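Local coordinates for glycosyl hydrolase family 2, TIM barrel domain protein (Parabacteroides merdae ATCC 43184, PDB 6DXU) that is a glycoside hydrolase family 2 beta-glucuronidase from a human gut bacterium and probably releases glucuronic acid from beta-glucuronide conjugates, at residues L571-L576 against Y686-L691; T494-I499 against L576-T581. All blocks are in the same frame, centred on the assembly; numbering follows the deposited sequence.

Interaction 1: residues L571-L576 against Y686-L691; sequences LIDWHL and YPAAGL
Asp573 and Trp574, neighbours on helix 565-579, meet Tyr686, Pro687 and Ala688 where an outer helix of the TIM barrel packs on a loop of the domain that follows. The carboxylate does the polar work. Asp573 OD2 accepts the backbone N-H of Ala688 at 2.6 Å on its syn lone pair, a nearly straight bond of 167°. Its other oxygen, Asp573 OD1, takes a proton from a water at 2.8 Å, and that water in turn accepts the N-H of Ala689, so the two carboxylate oxygens read two successive amides of the loop, one directly and one through solvent. The aromatic half is a T-shaped pair: the benzo edge of Trp574 points at the face of Tyr686, with centroids 5.1 Å apart and planes at 89°. Trp574 CE3 sits over the middle of the phenol ring, 3.7 Å above its plane, while Pro687 CB covers the opposite face. The cis peptide before Pro687 folds the proline back on its own tyrosine, leaving that ring sandwiched between proline and indole. Trp574 reaches it because its CG lies opposite the backbone N (chi1 -179°), which carries the indole out along the flank of the helix. Farther out, Tyr631 and Tyr661 add hydroxyl hydrogen bonds to Asp573 OD1 and OD2, so the buried carboxylate has several partners and is likely to stay ionised. The loop keeps its amides in place with a type I' turn over Ala689 and Gly690, closed by Leu691 N to Ala688 O at 2.9 Å. Phe493 lies against both Trp574 and Tyr686, and the far end of the phenol is fixed as well: Tyr686 OH is hydrogen-bonded to the carbonyl O of Arg570, one helical turn before Trp574.

Interaction 2: residues T494-I499 against L576-T581; sequences TDYKSI and LKEQET
Lys497 leaves its helix fully extended, CG opposite the backbone N (chi1 -179°) and each later torsion close to 180°, which carries its ammonium across to Thr581. There NZ donates to Thr581 OG1 at 2.8 Å and, weakly, to Thr581 O. The hydroxyl is already committed as a donor to Glu578 O at 2.9 Å, so its oxygen is well turned to receive the lysine. Glu578 instead bends at chi2 (-70°), folding its carboxylate against the side of the lysine chain, where Glu578 OE1 lies 3.4 Å from Lys497 CB. A water on Glu578 OE1, 2.6 Å away, also donates to Thr494 O and accepts from Lys497 N, while Glu578 OE2 forms a salt bridge with Lys577 NZ at 3.0 Å. Deeper in, Tyr496 lays a ring edge along Glu578, CD1 to CB 3.9 Å, and its OH accepts from Gln579 NE2 at 3.0 Å through a bent N-H (147°). Thr588 OG1, on strand 587-589, is the second partner of that amide nitrogen. A leucine in place of Tyr496 would probably leave the Gln579 amide with one acceptor fewer and open a gap beside His575, whose ring meets the phenol. Helices 496-504 and 565-579 precede and follow barrel strand 512-513, and here the first turn of the one meets the C-terminal end of the other, a contact between successive helices on the outside of a TIM barrel.

In the fold
Both contacts hang on helix 565-579, but they use different flanks of it. Interaction 1 is buried and joins the barrel to the following domain; interaction 2 is partly buried and stays within the barrel, against helix 496-504. Their chemistry follows: a carboxylate serving loop amides beside stacked rings in the first, a lysine, a glutamate and water toward the more open side in the second. The two touch directly, His575 CD2 lying 3.3 Å from Tyr496 CD2. Lys577 ties them further, pairing with Glu578 of interaction 2 while making a cation-pi contact with Trp574 of interaction 1.

Interaction 1: residues L571-L576 against Y686-L691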
loop_
_atom_site.group_PDB
_atom_site.type_symbol
_atom_site.label_atom_id
_atom_site.label_comp_id
_atom_site.label_asym_id
_atom_site.label_seq_id
_atom_site.Cartn_x
_atom_site.Cartn_y
_atom_site.Cartn_z
ATOM N N LEU D 571 13.460 4.947 -56.613
ATOM C CA LEU D 571 13.609 5.891 -55.509
ATOM C C LEU D 571 14.945 5.712 -54.795
ATOM O O LEU D 571 15.615 6.695 -54.455
ATOM C CB LEU D 571 12.447 5.724 -54.521
ATOM C CG LEU D 571 12.412 6.621 -53.266
ATOM C CD1 LEU D 571 10.973 6.898 -52.861
ATOM C CD2 LEU D 571 13.181 6.009 -52.073
ATOM N N ILE D 572 15.334 4.465 -54.522
ATOM C CA ILE D 572 16.599 4.225 -53.836
ATOM C C ILE D 572 17.774 4.634 -54.715
ATOM O O ILE D 572 18.727 5.281 -54.250
ATOM C CB ILE D 572 16.698 2.748 -53.413
ATOM C CG1 ILE D 572 15.652 2.467 -52.322
ATOM C CG2 ILE D 572 18.122 2.399 -52.952
ATOM C CD1 ILE D 572 15.410 0.969 -52.088
ATOM N N ASP D 573 17.732 4.229 -55.990
ATOM C CA ASP D 573 18.742 4.606 -56.976
ATOM C C ASP D 573 19.009 6.105 -56.912
ATOM O O ASP D 573 20.160 6.549 -56.809
ATOM C CB ASP D 573 18.231 4.169 -58.362
ATOM C CG ASP D 573 19.250 4.318 -59.487
ATOM O OD1 ASP D 573 20.308 4.968 -59.336
ATOM O OD2 ASP D 573 18.961 3.755 -60.566
ATOM N N TRP D 574 17.939 6.895 -56.929
ATOM C CA TRP D 574 18.079 8.348 -56.907
ATOM C C TRP D 574 18.799 8.822 -55.647
ATOM O O TRP D 574 19.779 9.576 -55.726
ATOM C CB TRP D 574 16.701 9.005 -57.013
ATOM C CG TRP D 574 16.809 10.489 -57.021
ATOM C CD1 TRP D 574 16.752 11.330 -55.942
ATOM C CD2 TRP D 574 17.075 11.315 -58.160
ATOM N NE1 TRP D 574 16.936 12.630 -56.345
ATOM C CE2 TRP D 574 17.142 12.649 -57.702
ATOM C CE3 TRP D 574 17.251 11.059 -59.524
ATOM C CZ2 TRP D 574 17.367 13.722 -58.560
ATOM C CZ3 TRP D 574 17.481 12.126 -60.377
ATOM C CH2 TRP D 574 17.535 13.445 -59.889
ATOM N N HIS D 575 18.325 8.387 -54.472
ATOM C CA HIS D 575 18.945 8.802 -53.214
ATOM C C HIS D 575 20.440 8.503 -53.207
ATOM O O HIS D 575 21.259 9.339 -52.800
ATOM C CB HIS D 575 18.280 8.095 -52.029
ATOM C CG HIS D 575 16.982 8.695 -51.591
ATOM N ND1 HIS D 575 15.816 8.549 -52.308
ATOM C CD2 HIS D 575 16.659 9.415 -50.491
ATOM C CE1 HIS D 575 14.831 9.161 -51.676
ATOM N NE2 HIS D 575 15.316 9.694 -50.567
ATOM N N LEU D 576 20.813 7.297 -53.637
ATOM C CA LEU D 576 22.207 6.881 -53.529
ATOM C C LEU D 576 23.101 7.660 -54.490
ATOM O O LEU D 576 24.246 7.982 -54.156
ATOM C CB LEU D 576 22.328 5.379 -53.777
ATOM C CG LEU D 576 21.555 4.561 -52.741
ATOM C CD1 LEU D 576 21.823 3.075 -52.904
ATOM C CD2 LEU D 576 21.919 5.042 -51.329
ATOM N N TYR D 686 21.565 8.516 -64.390
ATOM C CA TYR D 686 20.395 7.891 -63.793
ATOM C C TYR D 686 19.356 7.556 -64.864
ATOM O O TYR D 686 19.106 8.368 -65.754
ATOM C CB TYR D 686 19.792 8.839 -62.743
ATOM C CG TYR D 686 18.495 8.382 -62.106
ATOM C CD1 TYR D 686 17.266 8.739 -62.645
ATOM C CD2 TYR D 686 18.504 7.613 -60.942
ATOM C CE1 TYR D 686 16.073 8.327 -62.055
ATOM C CE2 TYR D 686 17.313 7.194 -60.346
ATOM C CZ TYR D 686 16.109 7.550 -60.910
ATOM O OH TYR D 686 14.932 7.147 -60.320
ATOM N N PRO D 687 18.670 6.402 -64.759
ATOM C CA PRO D 687 18.821 5.412 -63.681
ATOM C C PRO D 687 19.790 4.279 -63.969
ATOM O O PRO D 687 20.240 4.107 -65.108
ATOM C CB PRO D 687 17.400 4.863 -63.526
ATOM C CG PRO D 687 16.853 4.901 -64.931
ATOM C CD PRO D 687 17.446 6.168 -65.550
ATOM N N ALA D 688 20.067 3.487 -62.927
ATOM C CA ALA D 688 20.905 2.293 -63.018
ATOM C C ALA D 688 22.358 2.624 -63.351
ATOM O O ALA D 688 23.087 1.787 -63.894
ATOM C CB ALA D 688 20.336 1.285 -64.029
ATOM N N ALA D 689 22.801 3.832 -63.000
ATOM C CA ALA D 689 24.203 4.216 -63.167
ATOM C C ALA D 689 24.673 3.969 -64.601
ATOM O O ALA D 689 25.771 3.461 -64.838
ATOM C CB ALA D 689 25.093 3.475 -62.168
ATOM N N GLY D 690 23.812 4.302 -65.565
ATOM C CA GLY D 690 24.118 4.156 -66.979
ATOM C C GLY D 690 23.936 2.763 -67.544
ATOM O O GLY D 690 24.037 2.586 -68.774
ATOM N N LEU D 691 23.694 1.765 -66.699
ATOM C CA LEU D 691 23.573 0.380 -67.145
ATOM C C LEU D 691 22.102 0.067 -67.411
ATOM O O LEU D 691 21.438 -0.685 -66.698
ATOM C CB LEU D 691 24.196 -0.564 -66.122
ATOM C CG LEU D 691 25.645 -0.228 -65.746
ATOM C CD1 LEU D 691 26.160 -1.216 -64.715
ATOM C CD2 LEU D 691 26.588 -0.221 -66.975
HETATM O O HOH W 1 21.869 6.076 -61.343
#

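Interaction 2: residues T494-I499 against L576-T581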
loop_
_atom_site.group_PDB
_atom_site.type_symbol
_atom_site.label_atom_id
_atom_site.label_comp_id
_atom_site.label_asym_id
_atom_site.label_seq_id
_atom_site.Cartn_x
_atom_site.Cartn_y
_atom_site.Cartn_z
ATOM N N THR D 494 13.001 13.338 -56.229
ATOM C CA THR D 494 14.039 14.221 -56.761
ATOM C C THR D 494 14.271 15.454 -55.889
ATOM O O THR D 494 15.248 16.172 -56.121
ATOM C CB THR D 494 13.688 14.658 -58.191
ATOM O OG1 THR D 494 12.348 15.157 -58.214
ATOM C CG2 THR D 494 13.800 13.489 -59.149
ATOM N N ASP D 495 13.418 15.707 -54.895
ATOM C CA ASP D 495 13.647 16.770 -53.918
ATOM C C ASP D 495 14.543 16.354 -52.751
ATOM O O ASP D 495 14.809 17.189 -51.880
ATOM C CB ASP D 495 12.316 17.286 -53.373
ATOM C CG ASP D 495 11.616 18.227 -54.337
ATOM O OD1 ASP D 495 12.252 18.650 -55.323
ATOM O OD2 ASP D 495 10.439 18.563 -54.096
ATOM N N TYR D 496 15.027 15.110 -52.721
ATOM C CA TYR D 496 15.761 14.610 -51.558
ATOM C C TYR D 496 16.954 15.503 -51.210
ATOM O O TYR D 496 17.122 15.915 -50.054
ATOM C CB TYR D 496 16.222 13.172 -51.820
ATOM C CG TYR D 496 17.386 12.738 -50.949
ATOM C CD1 TYR D 496 18.657 12.537 -51.495
ATOM C CD2 TYR D 496 17.223 12.560 -49.581
ATOM C CE1 TYR D 496 19.729 12.146 -50.699
ATOM C CE2 TYR D 496 18.280 12.182 -48.780
ATOM C CZ TYR D 496 19.528 11.978 -49.342
ATOM O OH TYR D 496 20.580 11.597 -48.537
ATOM N N LYS D 497 17.796 15.816 -52.197
ATOM C CA LYS D 497 19.018 16.566 -51.911
ATOM C C LYS D 497 18.706 17.967 -51.397
ATOM O O LYS D 497 19.299 18.425 -50.408
ATOM C CB LYS D 497 19.894 16.637 -53.161
ATOM C CG LYS D 497 21.204 17.390 -52.954
ATOM C CD LYS D 497 22.088 17.234 -54.170
ATOM C CE LYS D 497 23.320 18.107 -54.091
ATOM N NZ LYS D 497 24.223 17.795 -55.247
ATOM N N SER D 498 17.774 18.668 -52.049
ATOM C CA SER D 498 17.474 20.033 -51.620
ATOM C C SER D 498 16.848 20.055 -50.226
ATOM O O SER D 498 17.151 20.942 -49.415
ATOM C CB SER D 498 16.568 20.729 -52.636
ATOM O OG SER D 498 15.285 20.143 -52.676
ATOM N N ILE D 499 15.950 19.108 -49.932
ATOM C CA ILE D 499 15.383 19.051 -48.587
ATOM C C ILE D 499 16.482 18.797 -47.563
ATOM O O ILE D 499 16.507 19.414 -46.491
ATOM C CB ILE D 499 14.268 17.991 -48.500
ATOM C CG1 ILE D 499 13.091 18.380 -49.395
ATOM C CG2 ILE D 499 13.781 17.850 -47.045
ATOM C CD1 ILE D 499 12.055 17.274 -49.561
ATOM N N LEU D 576 20.813 7.297 -53.637
ATOM C CA LEU D 576 22.207 6.881 -53.529
ATOM C C LEU D 576 23.101 7.660 -54.490
ATOM O O LEU D 576 24.246 7.982 -54.156
ATOM C CB LEU D 576 22.328 5.379 -53.777
ATOM C CG LEU D 576 21.555 4.561 -52.741
ATOM C CD1 LEU D 576 21.823 3.075 -52.904
ATOM C CD2 LEU D 576 21.919 5.042 -51.329
ATOM N N LYS D 577 22.615 7.964 -55.691
ATOM C CA LYS D 577 23.470 8.734 -56.586
ATOM C C LYS D 577 23.571 10.188 -56.132
ATOM O O LYS D 577 24.630 10.808 -56.282
ATOM C CB LYS D 577 22.990 8.602 -58.028
ATOM C CG LYS D 577 21.726 9.309 -58.367
ATOM C CD LYS D 577 22.007 10.519 -59.234
ATOM C CE LYS D 577 20.709 11.183 -59.660
ATOM N NZ LYS D 577 20.857 12.648 -59.869
ATOM N N GLU D 578 22.516 10.723 -55.513
ATOM C CA GLU D 578 22.603 12.061 -54.933
ATOM C C GLU D 578 23.640 12.120 -53.813
ATOM O O GLU D 578 24.353 13.122 -53.667
ATOM C CB GLU D 578 21.232 12.500 -54.420
ATOM C CG GLU D 578 20.207 12.770 -55.522
ATOM C CD GLU D 578 20.517 14.014 -56.344
ATOM O OE1 GLU D 578 19.835 15.050 -56.139
ATOM O OE2 GLU D 578 21.435 13.947 -57.192
ATOM N N GLN D 579 23.736 11.064 -53.003
ATOM C CA GLN D 579 24.669 11.103 -51.882
ATOM C C GLN D 579 26.123 11.174 -52.335
ATOM O O GLN D 579 26.971 11.672 -51.584
ATOM C CB GLN D 579 24.443 9.896 -50.971
ATOM C CG GLN D 579 23.108 9.984 -50.229
ATOM C CD GLN D 579 22.825 8.785 -49.345
ATOM O OE1 GLN D 579 23.652 7.874 -49.203
ATOM N NE2 GLN D 579 21.645 8.782 -48.739
ATOM N N GLU D 580 26.432 10.723 -53.548
ATOM C CA GLU D 580 27.803 10.861 -54.030
ATOM C C GLU D 580 28.206 12.314 -54.272
ATOM O O GLU D 580 29.402 12.590 -54.430
ATOM C CB GLU D 580 27.991 10.033 -55.306
ATOM C CG GLU D 580 27.839 8.533 -55.056
ATOM C CD GLU D 580 28.170 7.684 -56.268
ATOM O OE1 GLU D 580 28.579 8.246 -57.302
ATOM O OE2 GLU D 580 28.047 6.448 -56.173
ATOM N N THR D 581 27.250 13.245 -54.277
ATOM C CA THR D 581 27.528 14.656 -54.531
ATOM C C THR D 581 27.219 15.537 -53.325
ATOM O O THR D 581 26.993 16.742 -53.482
ATOM C CB THR D 581 26.748 15.142 -55.757
ATOM O OG1 THR D 581 25.348 15.200 -55.453
ATOM C CG2 THR D 581 26.976 14.208 -56.940
HETATM O O HOH W 2 17.462 15.085 -55.008
#